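Local atomic coordinates of multicopper oxidase (Uncultured bacterium, PDB entry 4E9X), a protein that probably oxidises its substrate at a mononuclear copper and passes the electrons to a copper cluster where dioxygen is reduced to water. Residues 21-29 and 112-120; 290-298 and 308-316. One frame throughout, in Å; residues are numbered along the deposited sequence.

Overall arrangement
From the N terminus, residues 21-29 run along a strand paired with strand 3-18. Interaction 1 sets them against residues 112-120, where helix 109-115 turns into strand 119-125, closing a long loop of 82 residues and backing a copper site in the first multicopper oxidase unit. The chain then builds the sheets of the second unit. Only after that does interaction 2 close, a short loop tying 290-298, after strand 270-275, to 308-316, beyond strand 306-308. The two follow in series, neither nesting nor crossing, with centres about 15 Å apart. They meet directly: N29 ND2 lies 2.9 Å from D309 OD1, a probable hydrogen bond joining the end of segment 21-29 to the tail.

Interaction 1: 21-29 and 112-120; sequences LDYKVFGFN and HVGVRGMWG. With CU (copper (II) ion), chain D.
F26, F28 and R116 carry a buried contact between strand 21-28 and the turn linking helix 109-115 to strand 119-125, the wall of a type 1 copper site in a cupredoxin-like unit, with two ligands, H112 and M118, on the turn and the F26 and F28 rings packed behind them. H112 ND1 binds the copper at 2.0 Å and M118 SD at 2.8 Å; H57 and C105 complete the site. The F26 edge points at the face of H112, an edge-to-face pair with planes at 55°, its CE2 lying over the imidazole near NE2. M118 SD packs 3.5 Å from F26 CB and lies obliquely to the F26 ring, 5.0 Å from its centroid, a Met-aromatic contact. The bend at chi3 (68°) turns M118 CE toward F28 CZ, while SD stays on the copper and beside F26. On the backbone, F26 N donates to R116 O at 2.9 Å. R116, bent at chi2 (-64°), brings its guanidinium beside the strand, where NH1 gives K24 O a nearly straight bond in the guanidinium plane; NE pairs with E111, and NH2 reaches V151 O and E157 O. With an alanine in its place, E111 would probably lose its charge mate and K24 O this donor. Y23 CE2 lies near NH1 and packs 3.1 Å from V115 O, a buried carbonyl with no hydrogen-bond partner, while its OH goes to E148 O. V25 CB rests against R116 O. Water 1 spans the far end, accepting from F28 N at 2.9 Å and donating to G117 O at 2.9 Å.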
ATOM      1  N   LEU A  21       6.927   3.487  27.410  1.00 18.89           N
ATOM      2  CA  LEU A  21       7.812   2.847  26.464  1.00 14.23           C
ATOM      3  C   LEU A  21       9.014   3.775  26.222  1.00 14.23           C
ATOM      4  O   LEU A  21       8.963   4.745  25.475  1.00 13.54           O
ATOM      5  CB  LEU A  21       7.119   2.556  25.128  1.00 15.88           C
ATOM      6  CG  LEU A  21       8.078   1.859  24.155  1.00 14.54           C
ATOM      7  CD1 LEU A  21       8.437   0.474  24.681  1.00 21.08           C
ATOM      8  CD2 LEU A  21       7.496   1.796  22.725  1.00 17.85           C
ATOM      9  N   ASP A  22      10.116   3.408  26.875  1.00 14.95           N
ATOM     10  CA  ASP A  22      11.456   3.954  26.648  1.00 15.04           C
ATOM     11  C   ASP A  22      12.193   3.029  25.687  1.00 15.11           C
ATOM     12  O   ASP A  22      12.071   1.810  25.857  1.00 24.67           O
ATOM     13  CB  ASP A  22      12.196   4.006  27.992  1.00 17.43           C
ATOM     14  CG  ASP A  22      11.439   5.021  28.863  1.00 21.45           C
ATOM     15  OD1 ASP A  22      11.094   6.103  28.380  1.00 24.83           O
ATOM     16  OD2 ASP A  22      11.164   4.676  30.038  1.00 44.73           O
ATOM     17  N   TYR A  23      12.923   3.534  24.725  1.00 11.05           N
ATOM     18  CA  TYR A  23      13.444   2.692  23.652  1.00 10.81           C
ATOM     19  C   TYR A  23      14.913   3.011  23.425  1.00 11.59           C
ATOM     20  O   TYR A  23      15.275   4.180  23.267  1.00 12.08           O
ATOM     21  CB  TYR A  23      12.603   2.934  22.386  1.00 12.27           C
ATOM     22  CG  TYR A  23      12.433   1.681  21.543  1.00 11.10           C
ATOM     23  CD1 TYR A  23      11.259   0.927  21.679  1.00 11.84           C
ATOM     24  CD2 TYR A  23      13.368   1.227  20.628  1.00 11.40           C
ATOM     25  CE1 TYR A  23      11.001  -0.228  20.972  1.00 11.20           C
ATOM     26  CE2 TYR A  23      13.138   0.058  19.899  1.00 11.30           C
ATOM     27  CZ  TYR A  23      11.981  -0.653  20.070  1.00 11.43           C
ATOM     28  OH  TYR A  23      11.759  -1.799  19.306  1.00 11.65           O
ATOM     29  N   LYS A  24      15.779   2.010  23.407  1.00 11.69           N
ATOM     30  CA  LYS A  24      17.194   2.176  23.072  1.00 11.76           C
ATOM     31  C   LYS A  24      17.340   2.338  21.571  1.00 10.87           C
ATOM     32  O   LYS A  24      16.859   1.515  20.783  1.00 12.13           O
ATOM     33  CB  LYS A  24      18.027   0.988  23.546  1.00 14.17           C
ATOM     34  CG  LYS A  24      18.154   0.876  25.066  1.00 17.93           C
ATOM     35  CD  LYS A  24      19.316  -0.051  25.375  1.00 26.93           C
ATOM     36  CE  LYS A  24      19.813  -0.027  26.793  1.00 34.00           C
ATOM     37  NZ  LYS A  24      19.388   0.943  27.790  1.00 50.66           N
ATOM     38  N   VAL A  25      17.996   3.409  21.160  1.00 10.86           N
ATOM     39  CA  VAL A  25      18.115   3.768  19.771  1.00 10.09           C
ATOM     40  C   VAL A  25      19.568   4.124  19.457  1.00 10.52           C
ATOM     41  O   VAL A  25      20.387   4.330  20.357  1.00 11.14           O
ATOM     42  CB  VAL A  25      17.195   4.934  19.360  1.00 10.26           C
ATOM     43  CG1 VAL A  25      15.706   4.456  19.530  1.00 12.84           C
ATOM     44  CG2 VAL A  25      17.485   6.212  20.115  1.00 11.18           C
ATOM     45  N   PHE A  26      19.919   4.192  18.185  1.00 10.18           N
ATOM     46  CA  PHE A  26      21.188   4.713  17.720  1.00 10.49           C
ATOM     47  C   PHE A  26      20.913   6.063  17.052  1.00 10.06           C
ATOM     48  O   PHE A  26      20.672   6.143  15.865  1.00 13.19           O
ATOM     49  CB  PHE A  26      21.844   3.742  16.739  1.00 11.56           C
ATOM     50  CG  PHE A  26      22.252   2.403  17.334  1.00 11.54           C
ATOM     51  CD1 PHE A  26      23.136   2.310  18.398  1.00 13.07           C
ATOM     52  CD2 PHE A  26      21.727   1.236  16.782  1.00 13.52           C
ATOM     53  CE1 PHE A  26      23.535   1.072  18.906  1.00 14.04           C
ATOM     54  CE2 PHE A  26      22.117  -0.002  17.288  1.00 12.36           C
ATOM     55  CZ  PHE A  26      23.033  -0.059  18.333  1.00 13.50           C
ATOM     56  N   GLY A  27      20.915   7.118  17.853  1.00 10.27           N
ATOM     57  CA  GLY A  27      20.448   8.412  17.332  1.00 10.90           C
ATOM     58  C   GLY A  27      21.581   9.179  16.713  1.00 10.25           C
ATOM     59  O   GLY A  27      22.649   9.391  17.311  1.00 11.93           O
ATOM     60  N   PHE A  28      21.387   9.645  15.494  1.00 10.33           N
ATOM     61  CA  PHE A  28      22.278  10.622  14.893  1.00 10.60           C
ATOM     62  C   PHE A  28      22.241  11.876  15.774  1.00 10.16           C
ATOM     63  O   PHE A  28      21.175  12.386  16.107  1.00 10.62           O
ATOM     64  CB  PHE A  28      21.833  10.919  13.460  1.00 10.92           C
ATOM     65  CG  PHE A  28      22.053   9.739  12.498  1.00 11.84           C
ATOM     66  CD1 PHE A  28      23.343   9.281  12.254  1.00 14.19           C
ATOM     67  CD2 PHE A  28      20.984   9.122  11.892  1.00 10.95           C
ATOM     68  CE1 PHE A  28      23.596   8.193  11.405  1.00 12.70           C
ATOM     69  CE2 PHE A  28      21.223   8.090  11.017  1.00 11.86           C
ATOM     70  CZ  PHE A  28      22.527   7.616  10.743  1.00 10.92           C
ATOM     71  N   ASN A  29      23.422  12.331  16.191  1.00 11.19           N
ATOM     72  CA  ASN A  29      23.595  13.418  17.146  1.00 11.51           C
ATOM     73  C   ASN A  29      22.733  13.153  18.368  1.00 11.30           C
ATOM     74  O   ASN A  29      22.273  14.113  19.033  1.00 12.53           O
ATOM     75  CB  ASN A  29      23.290  14.777  16.520  1.00 11.70           C
ATOM     76  CG  ASN A  29      24.363  15.236  15.558  1.00 12.77           C
ATOM     77  OD1 ASN A  29      25.315  14.506  15.276  1.00 19.03           O
ATOM     78  ND2 ASN A  29      24.230  16.456  15.054  1.00 12.86           N
ATOM     79  N   HIS A 112      18.140  -1.480  12.459  1.00 11.55           N
ATOM     80  CA  HIS A 112      18.636  -0.137  12.722  1.00 10.99           C
ATOM     81  C   HIS A 112      17.657   0.930  12.230  1.00 10.77           C
ATOM     82  O   HIS A 112      17.460   1.935  12.919  1.00 11.41           O
ATOM     83  CB  HIS A 112      20.047   0.027  12.107  1.00 11.97           C
ATOM     84  CG  HIS A 112      21.114  -0.717  12.868  1.00 13.22           C
ATOM     85  ND1 HIS A 112      22.458  -0.378  12.720  1.00 14.12           N
ATOM     86  CD2 HIS A 112      21.023  -1.778  13.711  1.00 14.83           C
ATOM     87  CE1 HIS A 112      23.166  -1.207  13.478  1.00 13.92           C
ATOM     88  NE2 HIS A 112      22.333  -2.046  14.075  1.00 14.79           N
ATOM     89  N   VAL A 113      17.105   0.727  11.021  1.00 10.96           N
ATOM     90  CA  VAL A 113      16.136   1.659  10.472  1.00 10.50           C
ATOM     91  C   VAL A 113      14.762   1.302  11.000  1.00 10.12           C
ATOM     92  O   VAL A 113      13.978   2.194  11.343  1.00 11.21           O
ATOM     93  CB  VAL A 113      16.160   1.713   8.927  1.00 11.90           C
ATOM     94  CG1 VAL A 113      15.120   2.676   8.402  1.00 16.48           C
ATOM     95  CG2 VAL A 113      17.578   2.106   8.474  1.00 13.64           C
ATOM     96  N   GLY A 114      14.456   0.022  11.141  1.00 10.24           N
ATOM     97  CA  GLY A 114      13.091  -0.369  11.563  1.00 10.89           C
ATOM     98  C   GLY A 114      12.780   0.026  13.008  1.00 10.79           C
ATOM     99  O   GLY A 114      11.644   0.487  13.271  1.00 11.96           O
ATOM    100  N   VAL A 115      13.737  -0.157  13.939  1.00 10.08           N
ATOM    101  CA  VAL A 115      13.426   0.157  15.376  1.00  9.97           C
ATOM    102  C   VAL A 115      14.497   0.957  16.072  1.00 10.48           C
ATOM    103  O   VAL A 115      14.231   1.237  17.253  1.00 11.88           O
ATOM    104  CB  VAL A 115      13.089  -1.100  16.198  1.00 11.18           C
ATOM    105  CG1 VAL A 115      11.860  -1.820  15.579  1.00 11.94           C
ATOM    106  CG2 VAL A 115      14.232  -2.127  16.330  1.00 14.72           C
ATOM    107  N   ARG A 116      15.641   1.335  15.472  1.00 10.20           N
ATOM    108  CA  ARG A 116      16.654   2.038  16.249  1.00 10.20           C
ATOM    109  C   ARG A 116      16.793   3.490  15.832  1.00  9.69           C
ATOM    110  O   ARG A 116      17.731   4.161  16.258  1.00 10.55           O
ATOM    111  CB  ARG A 116      18.014   1.326  16.182  1.00 10.57           C
ATOM    112  CG  ARG A 116      17.977  -0.100  16.705  1.00 11.61           C
ATOM    113  CD  ARG A 116      17.643  -0.229  18.197  1.00 12.53           C
ATOM    114  NE  ARG A 116      17.437  -1.685  18.442  1.00 12.02           N
ATOM    115  CZ  ARG A 116      16.740  -2.135  19.465  1.00 12.61           C
ATOM    116  NH1 ARG A 116      16.230  -1.332  20.427  1.00 11.96           N
ATOM    117  NH2 ARG A 116      16.537  -3.456  19.569  1.00 13.07           N
ATOM    118  N   GLY A 117      15.833   4.011  15.080  1.00  9.14           N
ATOM    119  CA  GLY A 117      15.731   5.432  14.870  1.00  9.37           C
ATOM    120  C   GLY A 117      16.830   6.033  14.021  1.00  9.07           C
ATOM    121  O   GLY A 117      17.049   7.231  14.075  1.00  8.96           O
ATOM    122  N   MET A 118      17.517   5.203  13.195  1.00  8.71           N
ATOM    123  CA  MET A 118      18.667   5.729  12.426  1.00  9.54           C
ATOM    124  C   MET A 118      18.238   6.357  11.124  1.00  8.60           C
ATOM    125  O   MET A 118      18.500   5.859  10.017  1.00  9.91           O
ATOM    126  CB  MET A 118      19.640   4.561  12.149  1.00 10.23           C
ATOM    127  CG  MET A 118      20.099   3.907  13.482  1.00 10.41           C
ATOM    128  SD  MET A 118      21.725   3.127  13.278  1.00 11.29           S
ATOM    129  CE  MET A 118      22.791   4.566  13.056  1.00 12.90           C
ATOM    130  N   TRP A 119      17.625   7.556  11.238  1.00  8.61           N
ATOM    131  CA  TRP A 119      17.137   8.236  10.040  1.00  9.50           C
ATOM    132  C   TRP A 119      16.852   9.687  10.386  1.00  8.44           C
ATOM    133  O   TRP A 119      16.620  10.063  11.561  1.00  8.90           O
ATOM    134  CB  TRP A 119      15.831   7.578   9.548  1.00  9.69           C
ATOM    135  CG  TRP A 119      14.866   7.051  10.565  1.00  9.39           C
ATOM    136  CD1 TRP A 119      14.735   5.756  10.972  1.00 12.03           C
ATOM    137  CD2 TRP A 119      13.890   7.812  11.299  1.00  9.36           C
ATOM    138  NE1 TRP A 119      13.746   5.658  11.910  1.00 12.92           N
ATOM    139  CE2 TRP A 119      13.180   6.901  12.145  1.00 11.26           C
ATOM    140  CE3 TRP A 119      13.523   9.183  11.298  1.00  9.27           C
ATOM    141  CZ2 TRP A 119      12.137   7.296  13.013  1.00 13.34           C
ATOM    142  CZ3 TRP A 119      12.490   9.580  12.158  1.00 12.14           C
ATOM    143  CH2 TRP A 119      11.831   8.651  12.972  1.00 12.60           C
ATOM    144  N   GLY A 120      16.882  10.521   9.366  1.00  9.03           N
ATOM    145  CA  GLY A 120      16.553  11.930   9.494  1.00  8.26           C
ATOM    146  C   GLY A 120      16.309  12.512   8.118  1.00  8.44           C
ATOM    147  O   GLY A 120      16.470  11.840   7.115  1.00  8.39           O
TER
HETATM  148 CU    CU D1401      23.234   1.269  11.887  0.90 12.49          CU
HETATM  149  O   HOH W   1      18.732   9.509  14.405  1.00  9.55           O

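Interaction 2: 290-298 and 308-316; sequences DYDPNFFYS and FDHDGFKGE
N294 and F295 lie alongside H310 and G312 with CA atoms 7.6 and 6.9 Å apart, two mostly loop segments joined by no backbone hydrogen bond. Residues 290-298 fold through two type I turns, D292 to F295 and N294 to Y297; on the other side a short 3-10 segment spans 311-313. H310 is gripped in its plane and on both faces. Its NE2 donates to D292 OD2 at 2.8 Å along a nearly straight line (168°), in the ring plane and onto the syn lone pair, a His-carboxylate hydrogen bond. The D292 group is itself fixed by an Asx turn: OD1 takes the N-H of N294 from above the carboxylate plane. Over one imidazole face sits G312 N; over the other, N294 brings its CB 3.8 Å from the ring centroid, a CH-pi contact, with ND2 nearer the rim and bonded to S300 OG. In the two-unit multicopper oxidase fold the contact joins both units: F308 pairs with L36 of strand 36-40, and F296 with I141 of strand 138-147. Chi1 of -63°, with CG anti to the carbonyl carbon, turns the F313 ring toward 290-298, where it takes H310 CD2 over its centre and presents its edge to the face of Y297, planes at 85° and CE2 3.6 Å from Y297 CZ. F295 O, which accepts from N171 ND2, also meets the F313 edge, 3.1 Å from CZ. Beyond the Y297 ring, OH bonds to G34 O.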
ATOM      1  N   ASP A 290       2.182  21.130  27.046  1.00 15.01           N
ATOM      2  CA  ASP A 290       3.549  21.694  27.089  1.00 15.22           C
ATOM      3  C   ASP A 290       4.063  21.664  25.649  1.00 14.20           C
ATOM      4  O   ASP A 290       4.569  20.638  25.172  1.00 17.09           O
ATOM      5  CB  ASP A 290       4.393  20.896  28.045  1.00 19.56           C
ATOM      6  CG  ASP A 290       5.812  21.374  28.219  1.00 27.84           C
ATOM      7  OD1 ASP A 290       6.259  22.308  27.502  1.00 34.21           O
ATOM      8  OD2 ASP A 290       6.493  20.803  29.121  1.00 43.21           O
ATOM      9  N   TYR A 291       3.912  22.787  24.951  1.00 13.24           N
ATOM     10  CA  TYR A 291       4.055  22.826  23.515  1.00 11.82           C
ATOM     11  C   TYR A 291       5.477  22.940  22.995  1.00 12.31           C
ATOM     12  O   TYR A 291       6.290  23.724  23.522  1.00 15.11           O
ATOM     13  CB  TYR A 291       3.265  24.066  23.059  1.00 13.32           C
ATOM     14  CG  TYR A 291       3.300  24.355  21.581  1.00 12.24           C
ATOM     15  CD1 TYR A 291       2.870  23.438  20.633  1.00 12.35           C
ATOM     16  CD2 TYR A 291       3.752  25.586  21.128  1.00 12.58           C
ATOM     17  CE1 TYR A 291       2.925  23.750  19.271  1.00 11.82           C
ATOM     18  CE2 TYR A 291       3.804  25.949  19.796  1.00 13.31           C
ATOM     19  CZ  TYR A 291       3.383  24.999  18.871  1.00 13.20           C
ATOM     20  OH  TYR A 291       3.391  25.329  17.536  1.00 13.68           O
ATOM     21  N   ASP A 292       5.767  22.203  21.932  1.00 10.25           N
ATOM     22  CA  ASP A 292       7.018  22.274  21.189  1.00  9.86           C
ATOM     23  C   ASP A 292       6.757  22.802  19.766  1.00  9.69           C
ATOM     24  O   ASP A 292       6.283  22.047  18.920  1.00  9.71           O
ATOM     25  CB  ASP A 292       7.640  20.883  21.102  1.00 10.43           C
ATOM     26  CG  ASP A 292       8.884  20.864  20.273  1.00 10.30           C
ATOM     27  OD1 ASP A 292       9.388  21.937  19.878  1.00  9.78           O
ATOM     28  OD2 ASP A 292       9.376  19.711  19.992  1.00 10.76           O
ATOM     29  N   PRO A 293       7.081  24.056  19.480  1.00  9.52           N
ATOM     30  CA  PRO A 293       6.775  24.599  18.134  1.00  9.91           C
ATOM     31  C   PRO A 293       7.624  23.956  17.044  1.00  8.98           C
ATOM     32  O   PRO A 293       7.355  24.206  15.845  1.00 10.42           O
ATOM     33  CB  PRO A 293       7.096  26.074  18.242  1.00 12.03           C
ATOM     34  CG  PRO A 293       7.984  26.216  19.447  1.00 16.66           C
ATOM     35  CD  PRO A 293       7.714  25.039  20.379  1.00 12.16           C
ATOM     36  N   ASN A 294       8.676  23.216  17.396  1.00  8.79           N
ATOM     37  CA  ASN A 294       9.547  22.607  16.403  1.00  8.77           C
ATOM     38  C   ASN A 294       9.415  21.102  16.290  1.00  7.68           C
ATOM     39  O   ASN A 294      10.306  20.460  15.716  1.00  8.67           O
ATOM     40  CB  ASN A 294      11.022  22.949  16.741  1.00  9.68           C
ATOM     41  CG  ASN A 294      11.913  22.916  15.522  1.00  8.91           C
ATOM     42  OD1 ASN A 294      11.526  23.315  14.418  1.00  9.14           O
ATOM     43  ND2 ASN A 294      13.161  22.482  15.744  1.00  9.88           N
ATOM     44  N   PHE A 295       8.329  20.535  16.764  1.00  8.19           N
ATOM     45  CA  PHE A 295       8.113  19.089  16.719  1.00  8.04           C
ATOM     46  C   PHE A 295       8.082  18.566  15.289  1.00  8.45           C
ATOM     47  O   PHE A 295       8.366  17.395  15.078  1.00  8.37           O
ATOM     48  CB  PHE A 295       6.798  18.774  17.440  1.00  9.25           C
ATOM     49  CG  PHE A 295       6.506  17.255  17.437  1.00  8.42           C
ATOM     50  CD1 PHE A 295       7.171  16.387  18.273  1.00  9.47           C
ATOM     51  CD2 PHE A 295       5.569  16.751  16.543  1.00  8.50           C
ATOM     52  CE1 PHE A 295       6.912  15.007  18.226  1.00  9.64           C
ATOM     53  CE2 PHE A 295       5.297  15.399  16.474  1.00  8.69           C
ATOM     54  CZ  PHE A 295       5.971  14.535  17.315  1.00  9.62           C
ATOM     55  N   PHE A 296       7.713  19.407  14.325  1.00  8.02           N
ATOM     56  CA  PHE A 296       7.729  19.017  12.916  1.00  8.03           C
ATOM     57  C   PHE A 296       8.809  19.752  12.146  1.00  7.47           C
ATOM     58  O   PHE A 296       8.752  19.857  10.919  1.00  7.97           O
ATOM     59  CB  PHE A 296       6.352  19.296  12.253  1.00  8.88           C
ATOM     60  CG  PHE A 296       5.182  18.639  12.951  1.00  8.07           C
ATOM     61  CD1 PHE A 296       4.939  17.276  12.765  1.00  9.11           C
ATOM     62  CD2 PHE A 296       4.329  19.354  13.798  1.00  9.24           C
ATOM     63  CE1 PHE A 296       3.853  16.653  13.365  1.00  8.44           C
ATOM     64  CE2 PHE A 296       3.222  18.718  14.398  1.00  9.03           C
ATOM     65  CZ  PHE A 296       2.995  17.366  14.203  1.00  9.69           C
ATOM     66  N   TYR A 297       9.844  20.231  12.886  1.00  8.16           N
ATOM     67  CA  TYR A 297      10.984  20.941  12.278  1.00  8.26           C
ATOM     68  C   TYR A 297      10.576  22.253  11.636  1.00  8.42           C
ATOM     69  O   TYR A 297      11.339  22.877  10.896  1.00  9.18           O
ATOM     70  CB  TYR A 297      11.796  20.067  11.322  1.00  8.88           C
ATOM     71  CG  TYR A 297      12.928  19.293  11.933  1.00  8.18           C
ATOM     72  CD1 TYR A 297      13.848  19.868  12.794  1.00  8.60           C
ATOM     73  CD2 TYR A 297      13.115  17.954  11.578  1.00  8.11           C
ATOM     74  CE1 TYR A 297      14.918  19.129  13.350  1.00  8.75           C
ATOM     75  CE2 TYR A 297      14.158  17.203  12.113  1.00  8.37           C
ATOM     76  CZ  TYR A 297      15.055  17.793  12.986  1.00  8.60           C
ATOM     77  OH  TYR A 297      16.103  17.093  13.547  1.00  9.19           O
ATOM     78  N   SER A 298       9.366  22.794  11.933  1.00  8.81           N
ATOM     79  CA  SER A 298       8.915  23.980  11.170  1.00  9.10           C
ATOM     80  C   SER A 298       9.696  25.223  11.510  1.00  8.79           C
ATOM     81  O   SER A 298       9.822  26.080  10.683  1.00 10.22           O
ATOM     82  CB  SER A 298       7.433  24.247  11.483  1.00  9.47           C
ATOM     83  OG  SER A 298       6.620  23.170  11.054  1.00 10.67           O
ATOM     84  N   PHE A 308      20.552  21.158  11.679  1.00 10.28           N
ATOM     85  CA  PHE A 308      19.852  21.608  12.858  1.00 10.36           C
ATOM     86  C   PHE A 308      19.470  20.446  13.746  1.00  8.88           C
ATOM     87  O   PHE A 308      18.727  19.543  13.354  1.00 10.61           O
ATOM     88  CB  PHE A 308      18.529  22.361  12.489  1.00 10.89           C
ATOM     89  CG  PHE A 308      18.791  23.562  11.623  1.00 11.61           C
ATOM     90  CD1 PHE A 308      18.847  24.819  12.219  1.00 13.44           C
ATOM     91  CD2 PHE A 308      18.973  23.414  10.255  1.00 11.90           C
ATOM     92  CE1 PHE A 308      19.100  25.943  11.455  1.00 13.41           C
ATOM     93  CE2 PHE A 308      19.270  24.555   9.523  1.00 14.17           C
ATOM     94  CZ  PHE A 308      19.312  25.814  10.113  1.00 15.67           C
ATOM     95  N   ASP A 309      20.008  20.487  14.967  1.00  8.81           N
ATOM     96  CA  ASP A 309      19.563  19.580  16.031  1.00  9.32           C
ATOM     97  C   ASP A 309      18.254  20.095  16.628  1.00  8.75           C
ATOM     98  O   ASP A 309      17.853  21.251  16.398  1.00 10.22           O
ATOM     99  CB  ASP A 309      20.575  19.421  17.164  1.00 10.21           C
ATOM    100  CG  ASP A 309      21.848  18.681  16.814  1.00 12.00           C
ATOM    101  OD1 ASP A 309      22.038  18.264  15.674  1.00 14.86           O
ATOM    102  OD2 ASP A 309      22.721  18.567  17.730  1.00 18.74           O
ATOM    103  N   HIS A 310      17.582  19.243  17.380  1.00  8.63           N
ATOM    104  CA  HIS A 310      16.396  19.700  18.066  1.00  9.35           C
ATOM    105  C   HIS A 310      16.309  18.955  19.398  1.00  9.65           C
ATOM    106  O   HIS A 310      16.240  17.706  19.450  1.00 10.10           O
ATOM    107  CB  HIS A 310      15.121  19.463  17.254  1.00 10.45           C
ATOM    108  CG  HIS A 310      13.883  19.851  18.028  1.00  9.20           C
ATOM    109  ND1 HIS A 310      13.830  21.039  18.738  1.00 10.75           N
ATOM    110  CD2 HIS A 310      12.700  19.208  18.137  1.00  9.23           C
ATOM    111  CE1 HIS A 310      12.607  21.095  19.288  1.00  9.72           C
ATOM    112  NE2 HIS A 310      11.921  20.002  18.959  1.00  9.87           N
ATOM    113  N   ASP A 311      16.295  19.737  20.501  1.00  9.23           N
ATOM    114  CA  ASP A 311      16.327  19.065  21.789  1.00  9.57           C
ATOM    115  C   ASP A 311      15.040  18.332  22.095  1.00  9.31           C
ATOM    116  O   ASP A 311      15.066  17.413  22.901  1.00 11.50           O
ATOM    117  CB  ASP A 311      16.671  20.042  22.930  1.00 10.95           C
ATOM    118  CG  ASP A 311      15.825  21.283  23.007  1.00 11.83           C
ATOM    119  OD1 ASP A 311      14.688  21.277  22.460  1.00 14.35           O
ATOM    120  OD2 ASP A 311      16.317  22.307  23.553  1.00 11.34           O
ATOM    121  N   GLY A 312      13.903  18.622  21.452  1.00  9.65           N
ATOM    122  CA  GLY A 312      12.685  17.828  21.705  1.00 10.79           C
ATOM    123  C   GLY A 312      12.838  16.420  21.198  1.00 10.45           C
ATOM    124  O   GLY A 312      12.029  15.563  21.554  1.00 17.70           O
ATOM    125  N   PHE A 313      13.844  16.165  20.353  1.00  8.77           N
ATOM    126  CA  PHE A 313      14.057  14.812  19.801  1.00  9.78           C
ATOM    127  C   PHE A 313      15.217  14.110  20.484  1.00  9.89           C
ATOM    128  O   PHE A 313      15.514  12.948  20.137  1.00 10.29           O
ATOM    129  CB  PHE A 313      14.402  14.933  18.313  1.00 10.42           C
ATOM    130  CG  PHE A 313      13.283  15.538  17.464  1.00  8.65           C
ATOM    131  CD1 PHE A 313      11.963  15.447  17.824  1.00  8.99           C
ATOM    132  CD2 PHE A 313      13.632  16.154  16.273  1.00  9.23           C
ATOM    133  CE1 PHE A 313      11.012  15.974  16.960  1.00  9.82           C
ATOM    134  CE2 PHE A 313      12.671  16.692  15.413  1.00  9.76           C
ATOM    135  CZ  PHE A 313      11.316  16.577  15.762  1.00  9.11           C
ATOM    136  N   LYS A 314      15.912  14.746  21.420  1.00  9.46           N
ATOM    137  CA  LYS A 314      17.087  14.132  22.043  1.00 10.48           C
ATOM    138  C   LYS A 314      16.768  13.040  23.062  1.00 11.39           C
ATOM    139  O   LYS A 314      15.782  13.162  23.808  1.00 14.16           O
ATOM    140  CB  LYS A 314      17.908  15.210  22.783  1.00 11.28           C
ATOM    141  CG  LYS A 314      18.673  16.079  21.766  1.00 12.71           C
ATOM    142  CD  LYS A 314      19.269  17.212  22.603  1.00 17.80           C
ATOM    143  CE  LYS A 314      20.046  18.231  21.852  1.00 19.95           C
ATOM    144  NZ  LYS A 314      21.339  17.599  21.542  1.00 22.41           N
ATOM    145  N   GLY A 315      17.598  11.976  23.062  1.00 11.82           N
ATOM    146  CA  GLY A 315      17.418  10.923  24.070  1.00 12.84           C
ATOM    147  C   GLY A 315      18.451  11.119  25.176  1.00 12.98           C
ATOM    148  O   GLY A 315      19.273  12.043  25.202  1.00 14.40           O
ATOM    149  N   GLU A 316      18.374  10.185  26.126  1.00 11.95           N
ATOM    150  CA  GLU A 316      19.195  10.203  27.323  1.00 12.62           C
ATOM    151  C   GLU A 316      20.361   9.225  27.159  1.00 13.39           C
ATOM    152  O   GLU A 316      20.178   8.050  26.777  1.00 14.45           O
ATOM    153  CB  GLU A 316      18.330   9.802  28.542  1.00 14.74           C
ATOM    154  CG  GLU A 316      17.209  10.787  28.840  1.00 19.73           C
ATOM    155  CD  GLU A 316      16.380  10.393  30.069  1.00 29.83           C
ATOM    156  OE1 GLU A 316      16.621   9.313  30.671  1.00 42.54           O
ATOM    157  OE2 GLU A 316      15.480  11.197  30.402  1.00 47.81           O
TER